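Local coordinates for Ice-binding protein (Flavobacteriaceae bacterium, PDB 5UYT) that probably binds ice as an antifreeze protein, through two successive ice-binding domains built as right-handed beta-solenoids, at residues A[35-40]-A[52-58]; A[115-121]-A[141-147]; A[382-388]-A[401-407]. All blocks are in the same frame, centred on the assembly; numbering follows the deposited sequence.

Contact 1 (A[35-40]-A[52-58])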
# COMPACT_ATOMS: atom_id res chain seq x y z
N THR A 35 -6.98 -14.84 11.20
CA THR A 35 -7.30 -15.58 12.40
C THR A 35 -7.00 -17.05 12.14
O THR A 35 -7.20 -17.56 11.04
CB THR A 35 -8.78 -15.36 12.81
OG1 THR A 35 -9.24 -16.46 13.61
CG2 THR A 35 -9.69 -15.19 11.56
N ASN A 36 -6.51 -17.74 13.16
CA ASN A 36 -6.11 -19.12 13.00
C ASN A 36 -7.27 -20.12 13.13
O ASN A 36 -7.05 -21.33 13.02
CB ASN A 36 -4.97 -19.46 13.97
CG ASN A 36 -4.34 -20.80 13.68
OD1 ASN A 36 -4.13 -21.62 14.59
ND2 ASN A 36 -4.07 -21.05 12.43
N ASN A 37 -8.49 -19.63 13.35
CA ASN A 37 -9.65 -20.52 13.46
C ASN A 37 -10.97 -20.03 12.85
O ASN A 37 -12.02 -20.64 13.11
CB ASN A 37 -9.88 -20.93 14.94
CG ASN A 37 -10.56 -19.85 15.76
OD1 ASN A 37 -10.62 -18.66 15.37
ND2 ASN A 37 -11.10 -20.25 16.92
N ALA A 38 -10.93 -18.95 12.08
CA ALA A 38 -12.13 -18.41 11.44
C ALA A 38 -11.72 -17.68 10.17
O ALA A 38 -10.61 -17.90 9.67
CB ALA A 38 -12.89 -17.49 12.39
N ALA A 39 -12.60 -16.82 9.65
CA ALA A 39 -12.30 -16.01 8.47
C ALA A 39 -12.70 -14.58 8.77
O ALA A 39 -13.78 -14.36 9.33
CB ALA A 39 -13.06 -16.53 7.26
N SER A 40 -11.86 -13.62 8.38
CA SER A 40 -12.13 -12.22 8.66
C SER A 40 -13.27 -11.77 7.77
O SER A 40 -13.39 -12.25 6.62
CB SER A 40 -10.87 -11.37 8.40
OG SER A 40 -9.77 -11.96 9.09
N ASP A 52 -6.75 -16.98 6.53
CA ASP A 52 -7.82 -17.59 7.35
C ASP A 52 -7.50 -19.06 7.57
O ASP A 52 -7.50 -19.82 6.61
CB ASP A 52 -9.19 -17.44 6.66
CG ASP A 52 -9.59 -15.96 6.42
OD1 ASP A 52 -9.37 -15.11 7.33
OD2 ASP A 52 -10.13 -15.67 5.31
N SER A 53 -7.20 -19.43 8.81
CA SER A 53 -7.07 -20.85 9.22
C SER A 53 -6.16 -21.67 8.29
O SER A 53 -6.59 -22.66 7.72
CB SER A 53 -8.45 -21.51 9.34
OG SER A 53 -9.31 -20.74 10.18
N ASN A 54 -4.91 -21.24 8.15
CA ASN A 54 -3.99 -21.88 7.20
C ASN A 54 -2.59 -21.96 7.79
O ASN A 54 -2.41 -21.71 8.99
CB ASN A 54 -3.99 -21.14 5.84
CG ASN A 54 -3.62 -19.66 5.96
OD1 ASN A 54 -3.10 -19.21 6.98
ND2 ASN A 54 -3.88 -18.91 4.89
N GLY A 55 -1.60 -22.32 6.97
CA GLY A 55 -0.22 -22.46 7.45
C GLY A 55 0.37 -21.14 7.94
O GLY A 55 1.13 -21.13 8.92
N ALA A 56 0.04 -20.03 7.29
CA ALA A 56 0.50 -18.72 7.77
C ALA A 56 -0.04 -18.34 9.16
O ALA A 56 0.70 -17.76 9.98
CB ALA A 56 0.14 -17.64 6.77
N THR A 57 -1.32 -18.62 9.41
CA THR A 57 -1.93 -18.27 10.71
C THR A 57 -1.48 -19.22 11.81
O THR A 57 -1.40 -18.84 12.98
CB THR A 57 -3.48 -18.21 10.66
OG1 THR A 57 -4.01 -19.49 10.31
CG2 THR A 57 -3.95 -17.15 9.65
N SER A 58 -1.17 -20.46 11.43
CA SER A 58 -0.70 -21.47 12.38
C SER A 58 0.69 -21.05 12.87
O SER A 58 0.98 -21.10 14.07
CB SER A 58 -0.66 -22.85 11.73
OG SER A 58 -0.26 -23.83 12.66
O HOH W 1 -8.42 -12.72 6.89
O HOH W 2 -11.42 -13.19 4.94
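Thr35 and Asp52 face each other as the bridged pair of two parallel strands, CA atoms 5.5 Å apart, and the pairing closes with Ser53 N donating to Thr35 O in a nearly straight bond. Beyond it 35-40 turns into a loop while 52-58 enters a helix, and side chains take over the joining. Asn36 holds its CG anti to the backbone N (chi1 -170°), which carries the amide across to the first turn of helix 55-73. There Asn36 ND2 donates to Thr57 OG1 at 2.6 Å, the oxygen lying close to the amide plane, while the two side chains slant across one another. The same oxygen also accepts from Asn54 N, so two N-H groups grip it. Thr57 CG2 rests 3.6 Å from Thr35 O. Because Thr57 N bonds in return to Asn54 OD1, Asn54 and Thr57 form a capping box at the start of the long helix that accompanies the beta-solenoid; Asn36 thus ties the loop after strand 32-35 directly to a residue of that cap. Asn54 ND2 turns back to Gln51. A few residues further along the loop the carboxylate of Asp52 lies against Ala39, Asp52 CG to Ala39 CB 3.6 Å. Asp52 OD1 receives Ser40 N at 3.1 Å from above the carboxylate plane. One water joins OD1 to Ser40 OG, and a second joins OD2 to Ser40 O, which gives both carboxylate oxygens a donor. Between these two anchorages Ser53 OG donates to Ala38 O at 3.2 Å, tilted from the carbonyl plane by 24°.

Contact 2 (A[115-121]-A[141-147])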
# COMPACT_ATOMS: atom_id res chain seq x y z
N SER A 115 18.11 4.52 18.43
CA SER A 115 16.98 3.87 17.73
C SER A 115 16.74 2.44 18.22
O SER A 115 15.69 1.86 17.93
CB SER A 115 17.16 3.92 16.20
OG SER A 115 18.35 3.29 15.83
N ASN A 116 17.72 1.88 18.95
CA ASN A 116 17.55 0.56 19.57
C ASN A 116 16.78 0.55 20.90
O ASN A 116 16.59 -0.53 21.48
CB ASN A 116 18.91 -0.15 19.72
CG ASN A 116 19.56 -0.42 18.38
OD1 ASN A 116 18.90 -0.87 17.43
ND2 ASN A 116 20.84 -0.12 18.27
N SER A 117 16.33 1.72 21.37
CA SER A 117 15.55 1.82 22.61
C SER A 117 14.28 1.00 22.52
O SER A 117 13.52 1.14 21.56
CB SER A 117 15.14 3.27 22.91
OG SER A 117 16.25 4.06 23.22
N VAL A 118 14.06 0.16 23.52
CA VAL A 118 12.90 -0.72 23.59
C VAL A 118 11.98 -0.26 24.74
O VAL A 118 12.43 0.02 25.85
CB VAL A 118 13.38 -2.17 23.88
CG1 VAL A 118 12.20 -3.09 24.13
CG2 VAL A 118 14.23 -2.69 22.73
N PHE A 119 10.68 -0.21 24.45
CA PHE A 119 9.66 0.22 25.41
C PHE A 119 8.68 -0.94 25.57
O PHE A 119 8.00 -1.29 24.62
CB PHE A 119 8.93 1.46 24.87
CG PHE A 119 9.84 2.63 24.55
CD1 PHE A 119 9.97 3.69 25.44
CD2 PHE A 119 10.56 2.67 23.34
CE1 PHE A 119 10.81 4.77 25.15
CE2 PHE A 119 11.40 3.75 23.05
CZ PHE A 119 11.52 4.80 23.96
N ILE A 120 8.66 -1.59 26.73
CA ILE A 120 7.72 -2.69 26.97
C ILE A 120 6.80 -2.30 28.14
O ILE A 120 7.27 -1.87 29.21
CB ILE A 120 8.46 -4.04 27.30
CG1 ILE A 120 9.24 -4.55 26.08
CG2 ILE A 120 7.48 -5.10 27.83
CD1 ILE A 120 10.28 -5.62 26.41
N PHE A 121 5.49 -2.42 27.92
CA PHE A 121 4.51 -2.11 28.95
C PHE A 121 3.82 -3.40 29.37
O PHE A 121 3.22 -4.09 28.54
CB PHE A 121 3.51 -1.08 28.44
CG PHE A 121 4.15 0.23 28.12
CD1 PHE A 121 4.30 1.19 29.11
CD2 PHE A 121 4.62 0.51 26.83
CE1 PHE A 121 4.89 2.41 28.83
CE2 PHE A 121 5.22 1.73 26.54
CZ PHE A 121 5.36 2.68 27.56
N ALA A 141 13.09 6.95 18.85
CA ALA A 141 12.15 5.85 19.18
C ALA A 141 11.42 5.34 17.94
O ALA A 141 10.88 6.15 17.17
CB ALA A 141 11.13 6.29 20.24
N LEU A 142 11.36 4.02 17.78
CA LEU A 142 10.73 3.36 16.63
C LEU A 142 9.53 2.55 17.11
O LEU A 142 9.62 1.86 18.13
CB LEU A 142 11.71 2.39 15.98
CG LEU A 142 12.99 3.00 15.40
CD1 LEU A 142 13.93 1.87 15.03
CD2 LEU A 142 12.62 3.86 14.17
N ALA A 143 8.42 2.61 16.36
CA ALA A 143 7.21 1.86 16.72
C ALA A 143 7.47 0.35 16.84
O ALA A 143 6.89 -0.32 17.71
CB ALA A 143 6.09 2.13 15.72
N CYS A 144 8.35 -0.19 15.98
CA CYS A 144 8.62 -1.62 15.99
C CYS A 144 9.26 -2.12 17.30
O CYS A 144 9.22 -3.31 17.57
CB CYS A 144 9.47 -2.02 14.78
SG CYS A 144 11.11 -1.27 14.76
N ASN A 145 9.82 -1.20 18.08
CA ASN A 145 10.42 -1.46 19.40
C ASN A 145 9.50 -1.14 20.60
O ASN A 145 9.94 -1.17 21.77
CB ASN A 145 11.73 -0.68 19.53
CG ASN A 145 12.89 -1.36 18.81
OD1 ASN A 145 13.06 -2.57 18.88
ND2 ASN A 145 13.73 -0.56 18.16
N VAL A 146 8.24 -0.86 20.32
CA VAL A 146 7.23 -0.66 21.39
C VAL A 146 6.29 -1.86 21.49
O VAL A 146 5.76 -2.36 20.49
CB VAL A 146 6.41 0.64 21.16
CG1 VAL A 146 5.35 0.79 22.24
CG2 VAL A 146 7.36 1.85 21.08
N PHE A 147 6.09 -2.35 22.73
CA PHE A 147 5.24 -3.51 22.98
C PHE A 147 4.32 -3.23 24.15
O PHE A 147 4.75 -2.63 25.16
CB PHE A 147 6.11 -4.74 23.34
CG PHE A 147 7.06 -5.17 22.25
CD1 PHE A 147 6.74 -6.23 21.41
CD2 PHE A 147 8.29 -4.53 22.08
CE1 PHE A 147 7.61 -6.62 20.39
CE2 PHE A 147 9.17 -4.92 21.08
CZ PHE A 147 8.84 -5.98 20.23
O HOH W 3 16.06 -1.51 16.62
O HOH W 4 13.20 2.45 19.29
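Phe119 and Val146 pair in parallel register, CA to CA 4.8 Å, with Ile120 and Phe147 following as the next pair. Three backbone bonds hold the strands: Phe119 N to Asn145 O, Phe147 N to Phe119 O and Phe121 N to Phe147 O. The first is the straightest, 174° at the hydrogen. On the face that carries Phe119, CD2 of its ring meets Val146 CG2 at 4.0 Å, and Phe119 CE2 reaches Ala141 CB at 3.8 Å. Phe119 CG is anti to its own carbonyl carbon (chi1 -57°), which swings the ring back along the strand toward Ala141. On the other face Ile120 CG1 touches Phe147 CD2 at 4.1 Å, the two side chains crossing at a slant.

Before the strands begin, Asn145 points toward the 115-121 segment: Asn145 CB lies 3.3 Å from Ser117 O, and its ND2 donates to two waters. One water bridges to Asn116 OD1; the other donates to Ser117 O and accepts from Leu142 N, so a single molecule links 115-121 to 141-147. Further out, the Cys144-Cys205 disulfide ties the 3-10 segment to a later part of the chain. Parallel rungs joined by a backbone ladder, with Phe119, Phe121 and Val146 meeting Leu109 on one side and Ile120 and Phe147 meeting Leu71 of helix 55-73 on the other, belong to this protein's right-handed beta-solenoid and its flanking helix.

Contact 3 (A[382-388]-A[401-407])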
# COMPACT_ATOMS: atom_id res chain seq x y z
N SER A 382 3.77 3.26 -16.18
CA SER A 382 3.59 2.81 -17.56
C SER A 382 2.39 1.86 -17.62
O SER A 382 2.41 0.79 -17.00
CB SER A 382 4.86 2.08 -18.03
OG SER A 382 5.93 3.00 -18.12
N VAL A 383 1.35 2.26 -18.36
CA VAL A 383 0.14 1.46 -18.46
C VAL A 383 0.27 0.70 -19.77
O VAL A 383 0.52 1.28 -20.83
CB VAL A 383 -1.14 2.32 -18.58
CG1 VAL A 383 -2.36 1.39 -18.69
CG2 VAL A 383 -1.28 3.26 -17.42
N ILE A 384 0.09 -0.61 -19.68
CA ILE A 384 0.07 -1.43 -20.89
C ILE A 384 -1.24 -2.16 -20.92
O ILE A 384 -1.44 -3.14 -20.19
CB ILE A 384 1.19 -2.45 -20.92
CG1 ILE A 384 2.53 -1.76 -20.66
CG2 ILE A 384 1.17 -3.17 -22.27
CD1 ILE A 384 3.71 -2.69 -20.87
N GLY A 385 -2.13 -1.66 -21.77
CA GLY A 385 -3.45 -2.21 -21.97
C GLY A 385 -3.39 -3.27 -23.05
O GLY A 385 -2.39 -3.39 -23.79
N ASN A 386 -4.47 -4.04 -23.13
CA ASN A 386 -4.53 -5.20 -24.03
C ASN A 386 -5.95 -5.35 -24.53
O ASN A 386 -6.88 -5.48 -23.72
CB ASN A 386 -4.14 -6.47 -23.26
CG ASN A 386 -4.15 -7.72 -24.14
OD1 ASN A 386 -4.80 -8.72 -23.79
ND2 ASN A 386 -3.40 -7.69 -25.24
N ASN A 387 -6.11 -5.35 -25.85
CA ASN A 387 -7.40 -5.52 -26.50
C ASN A 387 -8.51 -4.65 -25.92
O ASN A 387 -9.45 -5.15 -25.29
CB ASN A 387 -7.78 -7.00 -26.51
CG ASN A 387 -6.79 -7.83 -27.28
OD1 ASN A 387 -6.17 -7.35 -28.23
ND2 ASN A 387 -6.59 -9.07 -26.86
N GLY A 388 -8.40 -3.34 -26.12
CA GLY A 388 -9.47 -2.45 -25.72
C GLY A 388 -9.12 -1.01 -26.04
O GLY A 388 -7.95 -0.64 -26.03
N ARG A 401 3.65 6.50 -19.34
CA ARG A 401 3.22 6.26 -20.71
C ARG A 401 1.92 5.51 -20.73
O ARG A 401 1.59 4.82 -19.78
CB ARG A 401 4.27 5.54 -21.58
CG ARG A 401 4.99 4.38 -20.94
CD ARG A 401 6.20 3.91 -21.79
NE ARG A 401 7.40 4.77 -21.75
CZ ARG A 401 8.22 4.90 -20.70
NH1 ARG A 401 7.98 4.25 -19.51
NH2 ARG A 401 9.30 5.66 -20.80
N VAL A 402 1.17 5.65 -21.82
CA VAL A 402 -0.05 4.85 -21.98
C VAL A 402 0.05 4.12 -23.31
O VAL A 402 0.21 4.75 -24.36
CB VAL A 402 -1.27 5.77 -21.99
CG1 VAL A 402 -2.50 4.92 -22.27
CG2 VAL A 402 -1.41 6.49 -20.63
N LEU A 403 0.01 2.78 -23.25
CA LEU A 403 0.32 1.92 -24.36
C LEU A 403 -0.83 0.92 -24.47
O LEU A 403 -1.42 0.59 -23.45
CB LEU A 403 1.64 1.14 -24.10
CG LEU A 403 2.77 2.00 -23.50
CD1 LEU A 403 3.92 1.10 -23.11
CD2 LEU A 403 3.28 2.96 -24.57
N SER A 404 -1.16 0.47 -25.67
CA SER A 404 -2.09 -0.65 -25.81
C SER A 404 -1.57 -1.55 -26.88
O SER A 404 -1.16 -1.08 -27.96
CB SER A 404 -3.52 -0.23 -26.20
OG SER A 404 -4.32 -1.44 -26.30
N THR A 405 -1.64 -2.84 -26.61
CA THR A 405 -1.23 -3.84 -27.59
C THR A 405 -2.15 -3.81 -28.79
O THR A 405 -1.75 -4.16 -29.93
CB THR A 405 -1.26 -5.24 -27.00
OG1 THR A 405 -2.61 -5.56 -26.64
CG2 THR A 405 -0.34 -5.35 -25.83
N SER A 406 -3.41 -3.49 -28.53
CA SER A 406 -4.42 -3.53 -29.55
C SER A 406 -5.61 -2.69 -29.13
O SER A 406 -6.20 -2.87 -28.07
CB SER A 406 -4.87 -4.96 -29.84
OG SER A 406 -5.74 -4.90 -30.94
N GLY A 407 -5.98 -1.74 -29.98
CA GLY A 407 -7.04 -0.86 -29.60
C GLY A 407 -6.68 0.54 -29.99
O GLY A 407 -5.53 0.98 -29.85
O HOH W 5 -6.06 -1.05 -23.54
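Arg401 NH1 donates to Ser382 OG at 2.8 Å, with the hydroxyl at the guanidinium edge and near its plane, and the arginine side chain runs beside that serine all the way there. From CB, which leaves the strand on the face shared with Ser382, Ile384 and Leu403, Arg401 CG comes to 3.3 Å from Ser382 OG. Arg401 CD lies 3.8 Å from Ser382 OG, and a bend at chi3 (75°) then brings the guanidinium round. Arg401 NE donates to Tyr224 O and NH2 to Val222 O. Three nitrogens thus each have an oxygen partner. With an alanine here, Ser382 OG and the carbonyls of Val222 and Tyr224 would probably lose these donors, and a gap would open beside the serine.

The strands themselves, 13° from parallel, are neighbouring rungs of the second beta-solenoid domain, laddered by bonds such as Val383 N to Arg401 O and Gly385 N to Leu403 O. On the arginine's face Ile384 CG1 touches Leu403 CD1 at 4.0 Å, and Leu279 of helix 270-288 packs on both. The ladder continues past the strands: Thr405 N reaches Gly385 O from above the carbonyl plane, and Gly388 N bonds to Ser406 O at 3.0 Å. Ser404 OG accepts from Ser406 N, an ST turn, and a water joins that hydroxyl to Gly388 O.

The three contacts follow one another along the chain without interleaving, and none touches another. Contacts 1 and 2 belong to the first ice-binding domain, their centres about 28 Å apart and their nearest atoms about 17 Å; helix 55-73 connects them, since contact 1 caps its start while Leu71 near its end packs on contact 2. Contact 3 lies in the second ice-binding domain, its centre about 39 Å from that of contact 1. Contacts 2 and 3 lie on opposite sides of the chain's centre, about 47 Å apart between centres. At contact 3 helix 270-288 covers one face, much as helix 55-73 does at contact 2. Contacts 2 and 3 are ladders between parallel rungs, whereas contact 1 has one bridge and then passes to a helix cap.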